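Local coordinates for beta-lactamase-like protein (Koribacter versatilis, PDB 6B9V) that probably acts as a metal-dependent diphosphatase of the PhnP family, with a metallo-beta-lactamase fold, that cleaves reactive FAD photoproducts, at residues 157-161 against 177-183; 3-8 against 44-48. Numbering follows the deposited sequence.

Contact 1: residues 157-161 against 177-183; sequences PVIHG and TDFSSIP. With MN (manganese (II) ion), chain D; MN (manganese (II) ion), chain C.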
ATOM      1  N   PRO A 157     -15.547 -20.994   9.777  1.00 19.46           N
ATOM      2  CA  PRO A 157     -16.058 -20.730   8.428  1.00 18.54           C
ATOM      3  C   PRO A 157     -17.121 -19.644   8.427  1.00 23.02           C
ATOM      4  O   PRO A 157     -18.039 -19.699   9.245  1.00 20.40           O
ATOM      5  CB  PRO A 157     -16.649 -22.075   8.001  1.00 21.57           C
ATOM      6  CG  PRO A 157     -15.935 -23.116   8.888  1.00 23.91           C
ATOM      7  CD  PRO A 157     -15.708 -22.405  10.185  1.00 21.43           C
ATOM      8  N   VAL A 158     -16.977 -18.659   7.544  1.00 19.09           N
ATOM      9  CA  VAL A 158     -18.050 -17.704   7.293  1.00 20.73           C
ATOM     10  C   VAL A 158     -18.271 -17.592   5.777  1.00 23.06           C
ATOM     11  O   VAL A 158     -17.417 -18.008   4.986  1.00 21.35           O
ATOM     12  CB  VAL A 158     -17.762 -16.309   7.914  1.00 19.46           C
ATOM     13  CG1 VAL A 158     -17.628 -16.419   9.445  1.00 17.02           C
ATOM     14  CG2 VAL A 158     -16.499 -15.654   7.326  1.00 19.11           C
ATOM     15  N   ILE A 159     -19.420 -17.047   5.384  1.00 18.53           N
ATOM     16  CA  ILE A 159     -19.778 -16.949   3.973  1.00 20.73           C
ATOM     17  C   ILE A 159     -19.682 -15.495   3.494  1.00 22.21           C
ATOM     18  O   ILE A 159     -20.332 -14.610   4.036  1.00 20.92           O
ATOM     19  CB  ILE A 159     -21.187 -17.500   3.726  1.00 18.32           C
ATOM     20  CG1 ILE A 159     -21.251 -18.963   4.164  1.00 25.56           C
ATOM     21  CG2 ILE A 159     -21.569 -17.363   2.247  1.00 21.86           C
ATOM     22  CD1 ILE A 159     -20.268 -19.860   3.420  1.00 28.25           C
ATOM     23  N   HIS A 160     -18.842 -15.284   2.481  1.00 20.88           N
ATOM     24  CA  HIS A 160     -18.489 -13.979   1.925  1.00 18.31           C
ATOM     25  C   HIS A 160     -19.151 -13.970   0.553  1.00 18.57           C
ATOM     26  O   HIS A 160     -18.543 -14.367  -0.446  1.00 22.35           O
ATOM     27  CB  HIS A 160     -16.953 -13.841   1.856  1.00 16.77           C
ATOM     28  CG  HIS A 160     -16.439 -12.477   1.470  1.00 21.15           C
ATOM     29  ND1 HIS A 160     -17.198 -11.334   1.542  1.00 16.81           N
ATOM     30  CD2 HIS A 160     -15.199 -12.089   1.069  1.00 18.20           C
ATOM     31  CE1 HIS A 160     -16.456 -10.290   1.176  1.00 15.71           C
ATOM     32  NE2 HIS A 160     -15.250 -10.722   0.882  1.00 16.31           N
ATOM     33  N   GLY A 161     -20.434 -13.608   0.544  1.00 16.82           N
ATOM     34  CA  GLY A 161     -21.278 -13.695  -0.642  1.00 21.76           C
ATOM     35  C   GLY A 161     -21.760 -15.114  -0.889  1.00 29.21           C
ATOM     36  O   GLY A 161     -22.776 -15.545  -0.353  1.00 26.46           O
ATOM     37  N   THR A 177     -14.238 -11.042   9.667  1.00 16.04           N
ATOM     38  CA  THR A 177     -14.462  -9.931   8.744  1.00 16.67           C
ATOM     39  C   THR A 177     -14.946 -10.468   7.403  1.00 15.14           C
ATOM     40  O   THR A 177     -14.856 -11.675   7.156  1.00 15.70           O
ATOM     41  CB  THR A 177     -13.180  -9.087   8.563  1.00 20.87           C
ATOM     42  OG1 THR A 177     -13.472  -7.953   7.737  1.00 18.45           O
ATOM     43  CG2 THR A 177     -12.054  -9.924   7.935  1.00 14.22           C
ATOM     44  N   ASP A 178     -15.471  -9.578   6.551  1.00 11.90           N
ATOM     45  CA  ASP A 178     -15.865  -9.940   5.187  1.00 16.39           C
ATOM     46  C   ASP A 178     -16.837 -11.120   5.147  1.00 21.49           C
ATOM     47  O   ASP A 178     -16.569 -12.147   4.513  1.00 18.24           O
ATOM     48  CB  ASP A 178     -14.635 -10.270   4.331  1.00 15.58           C
ATOM     49  CG  ASP A 178     -13.747  -9.047   4.065  1.00 15.04           C
ATOM     50  OD1 ASP A 178     -13.663  -8.591   2.901  1.00 15.71           O
ATOM     51  OD2 ASP A 178     -13.146  -8.554   5.024  1.00 16.09           O
ATOM     52  N   PHE A 179     -17.963 -10.998   5.833  1.00 15.53           N
ATOM     53  CA  PHE A 179     -18.990 -12.022   5.683  1.00 17.07           C
ATOM     54  C   PHE A 179     -20.317 -11.367   5.411  1.00 15.31           C
ATOM     55  O   PHE A 179     -20.569 -10.233   5.864  1.00 15.18           O
ATOM     56  CB  PHE A 179     -19.104 -12.919   6.930  1.00 16.86           C
ATOM     57  CG  PHE A 179     -19.598 -12.200   8.157  1.00 16.84           C
ATOM     58  CD1 PHE A 179     -20.961 -12.041   8.393  1.00 17.65           C
ATOM     59  CD2 PHE A 179     -18.698 -11.692   9.083  1.00 21.60           C
ATOM     60  CE1 PHE A 179     -21.415 -11.364   9.522  1.00 16.62           C
ATOM     61  CE2 PHE A 179     -19.141 -11.026  10.224  1.00 18.41           C
ATOM     62  CZ  PHE A 179     -20.504 -10.845  10.434  1.00 16.13           C
ATOM     63  N   SER A 180     -21.148 -12.095   4.678  1.00 17.03           N
ATOM     64  CA  SER A 180     -22.553 -11.744   4.517  1.00 22.75           C
ATOM     65  C   SER A 180     -23.399 -12.647   5.406  1.00 18.52           C
ATOM     66  O   SER A 180     -24.516 -12.292   5.766  1.00 21.62           O
ATOM     67  CB  SER A 180     -22.980 -11.849   3.051  1.00 19.89           C
ATOM     68  OG  SER A 180     -22.591 -13.078   2.456  1.00 22.17           O
ATOM     69  N   SER A 181     -22.878 -13.814   5.767  1.00 18.53           N
ATOM     70  CA  SER A 181     -23.604 -14.673   6.714  1.00 20.43           C
ATOM     71  C   SER A 181     -22.667 -15.634   7.443  1.00 22.66           C
ATOM     72  O   SER A 181     -21.530 -15.884   7.008  1.00 18.92           O
ATOM     73  CB  SER A 181     -24.721 -15.458   6.011  1.00 26.59           C
ATOM     74  OG  SER A 181     -24.212 -16.403   5.082  1.00 23.37           O
ATOM     75  N   ILE A 182     -23.148 -16.135   8.575  1.00 20.86           N
ATOM     76  CA  ILE A 182     -22.395 -17.056   9.403  1.00 21.50           C
ATOM     77  C   ILE A 182     -23.224 -18.311   9.617  1.00 24.92           C
ATOM     78  O   ILE A 182     -24.330 -18.247  10.178  1.00 23.63           O
ATOM     79  CB  ILE A 182     -22.026 -16.430  10.760  1.00 23.30           C
ATOM     80  CG1 ILE A 182     -21.267 -15.112  10.563  1.00 21.32           C
ATOM     81  CG2 ILE A 182     -21.186 -17.403  11.583  1.00 17.90           C
ATOM     82  CD1 ILE A 182     -21.056 -14.329  11.852  1.00 23.36           C
ATOM     83  N   PRO A 183     -22.706 -19.458   9.153  1.00 24.76           N
ATOM     84  CA  PRO A 183     -23.411 -20.741   9.272  1.00 27.00           C
ATOM     85  C   PRO A 183     -23.760 -21.070  10.729  1.00 23.02           C
ATOM     86  O   PRO A 183     -23.073 -20.604  11.644  1.00 21.37           O
ATOM     87  CB  PRO A 183     -22.405 -21.751   8.714  1.00 27.95           C
ATOM     88  CG  PRO A 183     -21.483 -20.935   7.834  1.00 27.19           C
ATOM     89  CD  PRO A 183     -21.391 -19.598   8.500  1.00 23.06           C
TER
HETATM   90 MN    MN D 302     -13.256  -9.696   0.804  1.00 16.40          MN
HETATM   91 MN    MN C 301     -12.274  -6.905   2.659  1.00 14.95          MN
HETATM   92  O   HOH W   1     -24.426 -15.061   2.690  1.00 32.53           O
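Ile159, near the end of strand 151-160, has its backbone polar atoms satisfied by the loop residues 180-181. Ile159 N donates to Ser181 O (2.9 Å), while Ile159 O receives two amides, Ser180 N at 2.7 Å and Ser181 N at 3.2 Å. Two consecutive residues thus face one on the opposing strand, the definition of a classic beta bulge, built on a single antiparallel bridge. Ser180 OG accepts from Gly161 N (2.9 Å), just past the strand, and one water joins Ser180 OG (2.7 Å) to Ser181 OG (2.8 Å). In the metallo-beta-lactamase fold strand ends and the loops that follow them carry the metal ligands: His160 closes strand 151-160 and Asp178 lies in the loop after strand 173-176, together just past the bulge on its manganese side. His160 NE2 lies 2.2 Å from one manganese, and Asp178 OD1 bridges both ions, at 2.4 Å from that one and 2.2 Å from the second; His78 and His80 are further protein ligands of the first ion, and Asp82, His83 and His231 of the second. His160 ND1 is hydrogen-bonded to Thr208 O, which leaves NE2 to face the metal. Asp178 CB sits over the ring face, a CH-pi contact 3.6 Å from the His160 centroid. Val158 CB meets Phe179 CB at 3.8 Å, while Ile159, directed differently, brings CG1 to 4.2 Å from Pro183 CG.

Contact 2: residues 3-8 against 44-48; sequences MRATLT and VQYDG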
ATOM      1  N   MET A   3      -2.727 -16.840  29.937  1.00 40.87           N
ATOM      2  CA  MET A   3      -1.905 -15.638  29.902  1.00 42.87           C
ATOM      3  C   MET A   3      -2.637 -14.466  29.251  1.00 41.42           C
ATOM      4  O   MET A   3      -3.605 -14.647  28.489  1.00 35.95           O
ATOM      5  CB  MET A   3      -0.590 -15.900  29.161  1.00 49.32           C
ATOM      6  CG  MET A   3       0.488 -16.567  30.012  1.00 60.74           C
ATOM      7  SD  MET A   3       2.124 -16.535  29.249  1.00142.00           S
ATOM      8  CE  MET A   3       2.442 -14.774  29.153  1.00 46.00           C
ATOM      9  N   ARG A   4      -2.153 -13.271  29.576  1.00 39.11           N
ATOM     10  CA  ARG A   4      -2.637 -12.021  29.012  1.00 39.50           C
ATOM     11  C   ARG A   4      -2.197 -11.874  27.556  1.00 36.91           C
ATOM     12  O   ARG A   4      -1.016 -12.041  27.220  1.00 33.50           O
ATOM     13  CB  ARG A   4      -2.128 -10.838  29.844  1.00 53.01           C
ATOM     14  CG  ARG A   4      -1.676  -9.631  29.029  1.00 66.06           C
ATOM     15  CD  ARG A   4      -0.977  -8.596  29.899  1.00 75.91           C
ATOM     16  NE  ARG A   4      -0.386  -7.516  29.111  1.00 83.10           N
ATOM     17  CZ  ARG A   4      -0.925  -6.309  28.974  1.00 88.81           C
ATOM     18  NH1 ARG A   4      -2.072  -6.023  29.577  1.00 91.30           N
ATOM     19  NH2 ARG A   4      -0.320  -5.386  28.239  1.00 88.94           N
ATOM     20  N   ALA A   5      -3.159 -11.574  26.691  1.00 25.27           N
ATOM     21  CA  ALA A   5      -2.876 -11.321  25.294  1.00 20.03           C
ATOM     22  C   ALA A   5      -3.417  -9.939  24.941  1.00 22.93           C
ATOM     23  O   ALA A   5      -4.352  -9.449  25.593  1.00 21.89           O
ATOM     24  CB  ALA A   5      -3.505 -12.403  24.416  1.00 20.19           C
ATOM     25  N   THR A   6      -2.825  -9.302  23.934  1.00 20.11           N
ATOM     26  CA  THR A   6      -3.327  -8.009  23.471  1.00 17.48           C
ATOM     27  C   THR A   6      -3.677  -8.049  21.982  1.00 18.97           C
ATOM     28  O   THR A   6      -2.877  -8.492  21.168  1.00 22.70           O
ATOM     29  CB  THR A   6      -2.291  -6.874  23.690  1.00 24.24           C
ATOM     30  OG1 THR A   6      -1.913  -6.820  25.072  1.00 26.27           O
ATOM     31  CG2 THR A   6      -2.882  -5.513  23.270  1.00 21.75           C
ATOM     32  N   LEU A   7      -4.867  -7.584  21.633  1.00 19.55           N
ATOM     33  CA  LEU A   7      -5.256  -7.399  20.240  1.00 16.46           C
ATOM     34  C   LEU A   7      -5.159  -5.908  19.874  1.00 16.55           C
ATOM     35  O   LEU A   7      -5.681  -5.055  20.591  1.00 19.47           O
ATOM     36  CB  LEU A   7      -6.684  -7.935  20.001  1.00 16.94           C
ATOM     37  CG  LEU A   7      -7.168  -7.884  18.539  1.00 19.52           C
ATOM     38  CD1 LEU A   7      -8.160  -9.011  18.292  1.00 28.14           C
ATOM     39  CD2 LEU A   7      -7.810  -6.540  18.208  1.00 21.38           C
ATOM     40  N   THR A   8      -4.509  -5.602  18.756  1.00 18.41           N
ATOM     41  CA  THR A   8      -4.426  -4.226  18.262  1.00 15.12           C
ATOM     42  C   THR A   8      -5.039  -4.129  16.882  1.00 15.81           C
ATOM     43  O   THR A   8      -4.723  -4.929  15.992  1.00 13.73           O
ATOM     44  CB  THR A   8      -2.958  -3.726  18.190  1.00 19.40           C
ATOM     45  OG1 THR A   8      -2.388  -3.766  19.494  1.00 18.02           O
ATOM     46  CG2 THR A   8      -2.888  -2.299  17.654  1.00 18.62           C
ATOM     47  N   VAL A  44      -2.118  -9.796  17.166  1.00 12.37           N
ATOM     48  CA  VAL A  44      -2.312 -10.405  18.464  1.00 16.49           C
ATOM     49  C   VAL A  44      -0.951 -10.647  19.085  1.00 18.80           C
ATOM     50  O   VAL A  44      -0.105 -11.301  18.482  1.00 18.69           O
ATOM     51  CB  VAL A  44      -3.076 -11.747  18.359  1.00 22.77           C
ATOM     52  CG1 VAL A  44      -3.307 -12.336  19.738  1.00 25.08           C
ATOM     53  CG2 VAL A  44      -4.401 -11.568  17.606  1.00 26.34           C
ATOM     54  N   GLN A  45      -0.735 -10.120  20.282  1.00 16.98           N
ATOM     55  CA  GLN A  45       0.551 -10.264  20.954  1.00 20.45           C
ATOM     56  C   GLN A  45       0.411 -11.071  22.227  1.00 23.68           C
ATOM     57  O   GLN A  45      -0.497 -10.832  23.027  1.00 24.43           O
ATOM     58  CB  GLN A  45       1.155  -8.895  21.269  1.00 20.13           C
ATOM     59  CG  GLN A  45       1.658  -8.195  20.047  1.00 17.02           C
ATOM     60  CD  GLN A  45       1.948  -6.741  20.294  1.00 24.51           C
ATOM     61  OE1 GLN A  45       1.074  -5.995  20.718  1.00 23.10           O
ATOM     62  NE2 GLN A  45       3.189  -6.331  20.047  1.00 24.44           N
ATOM     63  N   TYR A  46       1.310 -12.033  22.406  1.00 18.51           N
ATOM     64  CA  TYR A  46       1.274 -12.867  23.608  1.00 22.57           C
ATOM     65  C   TYR A  46       2.586 -13.596  23.769  1.00 20.83           C
ATOM     66  O   TYR A  46       3.141 -14.087  22.788  1.00 21.58           O
ATOM     67  CB  TYR A  46       0.125 -13.881  23.550  1.00 22.26           C
ATOM     68  CG  TYR A  46       0.181 -14.807  22.356  1.00 20.14           C
ATOM     69  CD1 TYR A  46       0.810 -16.042  22.435  1.00 24.52           C
ATOM     70  CD2 TYR A  46      -0.399 -14.439  21.143  1.00 20.02           C
ATOM     71  CE1 TYR A  46       0.862 -16.888  21.343  1.00 24.65           C
ATOM     72  CE2 TYR A  46      -0.354 -15.279  20.043  1.00 21.66           C
ATOM     73  CZ  TYR A  46       0.282 -16.504  20.154  1.00 22.72           C
ATOM     74  OH  TYR A  46       0.323 -17.344  19.069  1.00 26.13           O
ATOM     75  N   ASP A  47       3.076 -13.645  25.003  1.00 23.15           N
ATOM     76  CA  ASP A  47       4.281 -14.398  25.355  1.00 25.28           C
ATOM     77  C   ASP A  47       5.463 -14.007  24.480  1.00 29.23           C
ATOM     78  O   ASP A  47       6.267 -14.856  24.098  1.00 28.48           O
ATOM     79  CB  ASP A  47       4.008 -15.902  25.251  1.00 31.70           C
ATOM     80  CG  ASP A  47       5.032 -16.747  25.999  1.00 38.30           C
ATOM     81  OD1 ASP A  47       5.543 -16.288  27.042  1.00 35.88           O
ATOM     82  OD2 ASP A  47       5.321 -17.875  25.545  1.00 35.25           O
ATOM     83  N   GLY A  48       5.561 -12.720  24.147  1.00 25.59           N
ATOM     84  CA  GLY A  48       6.682 -12.227  23.356  1.00 24.56           C
ATOM     85  C   GLY A  48       6.556 -12.493  21.864  1.00 25.02           C
ATOM     86  O   GLY A  48       7.479 -12.234  21.098  1.00 27.78           O
TER
HETATM   87  O   HOH W   2       1.567 -12.626  26.977  1.00 44.15           O
HETATM   88  O   HOH W   3      -1.467  -6.463  19.779  1.00 22.57           O
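Segments 3-8 and 44-46 run antiparallel, their axes approaching to 4.7 Å at 158°. Thr6 and Gln45 form the hydrogen-bonded pair, with Thr6 N to Gln45 O at 2.9 Å and Gln45 N to Thr6 O at 2.8 Å; Leu7 and Val44 are the adjoining non-hydrogen-bonded pair. The face bearing Thr6 and Gln45 is polar. Gln45 (m, then t) extends so that its amide end can share a water with the strand opposite, and Thr8, at m, places its hydroxyl within reach of the same water, which lies 2.7 Å from Gln45 OE1, 2.9 Å from Thr8 OG1 and 2.8 Å from Thr6 O. Thr8 OG1 is also hydrogen-bonded to Lys257. The face bearing Leu7 and Val44 is apolar. Tyr46 has chi1 at p, which swings its ring away from strand 2-9 while its CB still touches Ala5 CB at 4.0 Å; the hydroxyl reaches Leu148 O. From the Thr6-Gln45 pair towards Asp47 no further direct backbone hydrogen bond joins the segments, and a second water links Arg4 O (2.7 Å) and Asp47 N (2.7 Å). Asp47 adopts a left-handed backbone conformation as the chain turns towards strand 49-53. Met3 bends its thioether through chi3 at p, bringing Met3 CE to 4.0 Å from Asp47 OD1. Strand 2-9 is flanked by 257-263 on its other edge and strand 41-46 by 49-53, while Leu7 and Val44 pack on Phe170 of strand 163-170, and Tyr46 on Ala151 and Phe153 of strand 151-160, joining the two sheets of the sandwich.

How the contacts relate
Contact 2 lies within one sheet of the alpha-beta/beta-alpha sandwich, whereas contact 1 joins the end of a strand of the other sheet to a loop. They lie on opposite sides of the chain's centre, their own centres about 26 Å apart and their nearest atoms about 11 Å apart. Contact 1 works at the dinuclear manganese site, supplying one ligand shared by both ions and a second to one of them; contact 2 lies away from the metals. They are in series along the chain, contact 2 closing before contact 1 opens. Strand 151-160 relates them: residues 157-160 end it beside the manganese ions, whereas its beginning, at Ala151 and Phe153, receives Tyr46 of contact 2.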